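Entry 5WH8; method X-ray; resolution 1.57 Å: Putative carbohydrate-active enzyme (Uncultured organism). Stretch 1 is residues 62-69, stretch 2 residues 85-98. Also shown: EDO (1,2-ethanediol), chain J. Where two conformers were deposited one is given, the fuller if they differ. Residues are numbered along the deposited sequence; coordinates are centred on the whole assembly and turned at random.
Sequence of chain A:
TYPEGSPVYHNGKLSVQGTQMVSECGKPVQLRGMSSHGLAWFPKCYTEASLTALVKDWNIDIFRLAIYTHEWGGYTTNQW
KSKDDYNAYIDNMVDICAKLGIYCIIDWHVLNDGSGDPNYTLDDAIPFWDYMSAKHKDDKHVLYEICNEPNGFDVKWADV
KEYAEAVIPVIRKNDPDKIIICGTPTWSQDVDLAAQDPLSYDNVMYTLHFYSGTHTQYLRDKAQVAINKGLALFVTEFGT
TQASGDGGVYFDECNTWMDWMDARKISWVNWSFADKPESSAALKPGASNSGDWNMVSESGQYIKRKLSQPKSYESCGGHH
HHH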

# COMPACT_ATOMS: atom_id res chain seq x y z
N ILE A 62 -2.88 0.89 8.74
CA ILE A 62 -3.01 1.30 7.34
C ILE A 62 -3.73 0.18 6.55
O ILE A 62 -3.54 -1.02 6.83
CB ILE A 62 -1.61 1.62 6.75
CG1 ILE A 62 -1.71 2.14 5.30
CG2 ILE A 62 -0.68 0.42 6.85
CD1 ILE A 62 -0.42 2.86 4.90
N PHE A 63 -4.57 0.57 5.58
CA PHE A 63 -5.22 -0.35 4.67
C PHE A 63 -4.96 0.10 3.25
O PHE A 63 -5.00 1.28 2.96
CB PHE A 63 -6.75 -0.43 4.92
CG PHE A 63 -7.41 -1.61 4.25
CD1 PHE A 63 -7.21 -2.90 4.70
CD2 PHE A 63 -8.19 -1.43 3.12
CE1 PHE A 63 -7.76 -3.98 4.05
CE2 PHE A 63 -8.77 -2.51 2.47
CZ PHE A 63 -8.57 -3.79 2.94
N ARG A 64 -4.71 -0.85 2.35
CA ARG A 64 -4.42 -0.55 0.95
C ARG A 64 -5.55 -1.03 0.04
O ARG A 64 -5.96 -2.19 0.11
CB ARG A 64 -3.08 -1.20 0.57
CG ARG A 64 -2.69 -1.12 -0.90
CD ARG A 64 -1.37 -1.81 -1.02
NE ARG A 64 -0.65 -1.76 -2.29
CZ ARG A 64 -0.40 -2.81 -3.08
NH1 ARG A 64 -0.95 -4.00 -2.88
NH2 ARG A 64 0.38 -2.64 -4.12
N LEU A 65 -6.02 -0.12 -0.81
CA LEU A 65 -7.06 -0.37 -1.78
C LEU A 65 -6.40 -0.70 -3.12
O LEU A 65 -5.95 0.19 -3.83
CB LEU A 65 -8.00 0.85 -1.89
CG LEU A 65 -8.66 1.33 -0.61
CD1 LEU A 65 -9.38 2.62 -0.89
CD2 LEU A 65 -9.60 0.31 -0.03
N ALA A 66 -6.35 -1.98 -3.43
CA ALA A 66 -5.75 -2.45 -4.68
C ALA A 66 -6.77 -2.35 -5.80
O ALA A 66 -7.64 -3.22 -5.93
CB ALA A 66 -5.25 -3.88 -4.54
N ILE A 67 -6.65 -1.30 -6.60
CA ILE A 67 -7.58 -0.99 -7.67
C ILE A 67 -7.01 -1.53 -8.98
O ILE A 67 -6.22 -0.86 -9.65
CB ILE A 67 -7.83 0.53 -7.74
CG1 ILE A 67 -8.41 1.02 -6.41
CG2 ILE A 67 -8.77 0.89 -8.88
CD1 ILE A 67 -7.94 2.38 -6.05
N TYR A 68 -7.33 -2.78 -9.30
CA TYR A 68 -6.79 -3.38 -10.52
C TYR A 68 -7.20 -2.55 -11.72
O TYR A 68 -8.34 -2.10 -11.77
CB TYR A 68 -7.31 -4.80 -10.71
CG TYR A 68 -6.50 -5.88 -10.03
CD1 TYR A 68 -6.54 -6.03 -8.65
CD2 TYR A 68 -5.73 -6.77 -10.77
CE1 TYR A 68 -5.83 -7.04 -8.03
CE2 TYR A 68 -5.01 -7.77 -10.15
CZ TYR A 68 -5.07 -7.90 -8.78
OH TYR A 68 -4.36 -8.92 -8.16
N THR A 69 -6.29 -2.35 -12.66
CA THR A 69 -6.62 -1.59 -13.85
C THR A 69 -7.19 -2.53 -14.91
O THR A 69 -8.10 -2.16 -15.66
CB THR A 69 -5.40 -0.83 -14.40
OG1 THR A 69 -4.40 -1.75 -14.84
CG2 THR A 69 -4.81 0.09 -13.35
C1 EDO J . -16.56 11.23 -9.99
O1 EDO J . -15.52 10.43 -10.57
C2 EDO J . -17.08 10.63 -8.69
O2 EDO J . -17.89 9.49 -8.96
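Stretch 2 (85-98) DYNAYIDNMVDICA

How does stretch 2 lie on the strand? Residues 85-98 are helical throughout, part of a longer helix, with backbone hydrogen bonds from each residue to the one four before it, such as Tyr89 N to Asp85 O (3.0 Å). The helix packs antiparallel to strand 62-68: the N-to-C directions make an angle of 178°, and the axes come within 10.0 Å. Because the strand alternates, Phe63, Leu65 and Ile67 point toward the helix, while Ile62, Arg64 and Ala66 point away.

What does the start of stretch 2 bring to the contact? Asp85 is exposed and takes no part, but Tyr86 points toward the strand, its ring atom CE1 3.9 Å from Ile67 CG2, which approaches the ring obliquely. The ring also carries its hydroxyl to a water, hydrogen-bonded to Tyr86 OH at 2.8 Å. That water donates to Ala66 O at 2.6 Å and accepts from Tyr68 N at 3.0 Å, so it links the helix to strand backbone where no direct hydrogen bond crosses. Asn87 is out of reach of the strand, and its ND2 donates to O1 of the ethanediol at 2.8 Å.

Which residues fill the middle? Ile90, one turn on from Tyr86, lies between two strand side chains: its CD1 is 3.5 Å from Ile67 CD1, and its CG2 is 4.2 Å from Leu65 CD1. Leu65 has the largest area covered by the helix. Met93 CB approaches Leu65 CD2 at 3.8 Å, and Val94, pointing sideways, brings CG2 to 4.1 Å from Leu65 CD1.

Where does the contact end? Cys97 points toward the strand one turn after Met93, with SG 4.2 Å from Phe63 CB. Thus the helix runs forward from Tyr86 to Cys97 as its partners run back from Ile67 to Phe63, as the antiparallel arrangement requires.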

# COMPACT_ATOMS: atom_id res chain seq x y z
N ASP A 85 -18.25 5.58 -11.14
CA ASP A 85 -18.83 4.87 -10.00
C ASP A 85 -17.77 4.09 -9.20
O ASP A 85 -17.90 3.93 -7.99
CB ASP A 85 -19.92 3.91 -10.44
CG ASP A 85 -21.16 4.63 -10.94
OD1 ASP A 85 -21.49 5.69 -10.37
OD2 ASP A 85 -21.80 4.12 -11.88
N TYR A 86 -16.75 3.59 -9.87
CA TYR A 86 -15.64 2.92 -9.18
C TYR A 86 -14.96 3.98 -8.30
O TYR A 86 -14.62 3.72 -7.14
CB TYR A 86 -14.69 2.30 -10.22
CG TYR A 86 -13.87 1.11 -9.78
CD1 TYR A 86 -13.29 1.06 -8.52
CD2 TYR A 86 -13.65 0.04 -10.65
CE1 TYR A 86 -12.51 -0.02 -8.13
CE2 TYR A 86 -12.86 -1.05 -10.25
CZ TYR A 86 -12.29 -1.06 -8.99
OH TYR A 86 -11.50 -2.12 -8.57
N ASN A 87 -14.81 5.20 -8.83
CA ASN A 87 -14.30 6.32 -8.03
C ASN A 87 -15.12 6.52 -6.75
O ASN A 87 -14.58 6.75 -5.66
CB ASN A 87 -14.31 7.64 -8.84
CG ASN A 87 -13.24 7.72 -9.90
OD1 ASN A 87 -12.43 6.82 -10.05
ND2 ASN A 87 -13.24 8.82 -10.66
N ALA A 88 -16.45 6.45 -6.87
CA ALA A 88 -17.32 6.70 -5.73
C ALA A 88 -17.18 5.60 -4.67
O ALA A 88 -17.18 5.87 -3.46
CB ALA A 88 -18.77 6.81 -6.20
N TYR A 89 -17.01 4.37 -5.13
CA TYR A 89 -16.76 3.23 -4.25
C TYR A 89 -15.45 3.39 -3.47
O TYR A 89 -15.38 3.11 -2.27
CB TYR A 89 -16.73 1.96 -5.10
CG TYR A 89 -16.30 0.71 -4.37
CD1 TYR A 89 -17.21 -0.04 -3.64
CD2 TYR A 89 -14.99 0.25 -4.45
CE1 TYR A 89 -16.83 -1.18 -2.99
CE2 TYR A 89 -14.60 -0.90 -3.79
CZ TYR A 89 -15.52 -1.61 -3.08
OH TYR A 89 -15.16 -2.76 -2.43
N ILE A 90 -14.40 3.81 -4.18
CA ILE A 90 -13.10 4.06 -3.58
C ILE A 90 -13.23 5.15 -2.52
O ILE A 90 -12.70 5.02 -1.40
CB ILE A 90 -12.07 4.45 -4.67
CG1 ILE A 90 -11.79 3.24 -5.57
CG2 ILE A 90 -10.77 4.95 -4.05
CD1 ILE A 90 -11.11 3.58 -6.92
N ASP A 91 -13.94 6.23 -2.87
CA ASP A 91 -14.15 7.33 -1.93
C ASP A 91 -14.82 6.85 -0.64
O ASP A 91 -14.47 7.30 0.45
CB ASP A 91 -15.03 8.42 -2.52
CG ASP A 91 -14.37 9.23 -3.64
OD1 ASP A 91 -13.13 9.25 -3.79
OD2 ASP A 91 -15.14 9.91 -4.37
N ASN A 92 -15.80 5.96 -0.78
CA ASN A 92 -16.48 5.39 0.39
C ASN A 92 -15.49 4.66 1.30
O ASN A 92 -15.53 4.81 2.52
CB ASN A 92 -17.60 4.43 -0.02
CG ASN A 92 -18.80 5.12 -0.67
OD1 ASN A 92 -18.94 6.35 -0.63
ND2 ASN A 92 -19.68 4.32 -1.26
N MET A 93 -14.60 3.87 0.71
CA MET A 93 -13.60 3.14 1.49
C MET A 93 -12.62 4.10 2.17
O MET A 93 -12.23 3.90 3.32
CB MET A 93 -12.82 2.16 0.61
CG MET A 93 -13.66 1.07 -0.02
SD MET A 93 -14.64 0.13 1.15
CE MET A 93 -13.41 -0.39 2.33
N VAL A 94 -12.22 5.16 1.46
CA VAL A 94 -11.34 6.18 2.05
C VAL A 94 -12.01 6.83 3.27
O VAL A 94 -11.36 7.09 4.30
CB VAL A 94 -10.95 7.24 0.99
CG1 VAL A 94 -10.16 8.40 1.64
CG2 VAL A 94 -10.15 6.59 -0.13
N ASP A 95 -13.31 7.08 3.18
CA ASP A 95 -14.05 7.69 4.29
C ASP A 95 -14.16 6.73 5.49
O ASP A 95 -14.08 7.17 6.65
CB ASP A 95 -15.45 8.13 3.84
CG ASP A 95 -15.42 9.28 2.84
OD1 ASP A 95 -14.47 10.10 2.85
OD2 ASP A 95 -16.38 9.38 2.05
N ILE A 96 -14.35 5.44 5.23
CA ILE A 96 -14.38 4.46 6.32
C ILE A 96 -13.04 4.47 7.04
O ILE A 96 -13.01 4.50 8.27
CB ILE A 96 -14.72 3.04 5.81
CG1 ILE A 96 -16.20 2.97 5.42
CG2 ILE A 96 -14.44 1.96 6.87
CD1 ILE A 96 -16.52 1.82 4.51
N CYS A 97 -11.93 4.51 6.29
CA CYS A 97 -10.62 4.59 6.95
C CYS A 97 -10.49 5.86 7.78
O CYS A 97 -9.91 5.82 8.87
CB CYS A 97 -9.49 4.53 5.93
SG CYS A 97 -9.31 2.89 5.14
N ALA A 98 -10.99 6.98 7.27
CA ALA A 98 -10.96 8.24 8.04
C ALA A 98 -11.72 8.12 9.35
O ALA A 98 -11.25 8.58 10.40
CB ALA A 98 -11.52 9.39 7.22
O HOH W 1 -9.52 -3.87 -7.59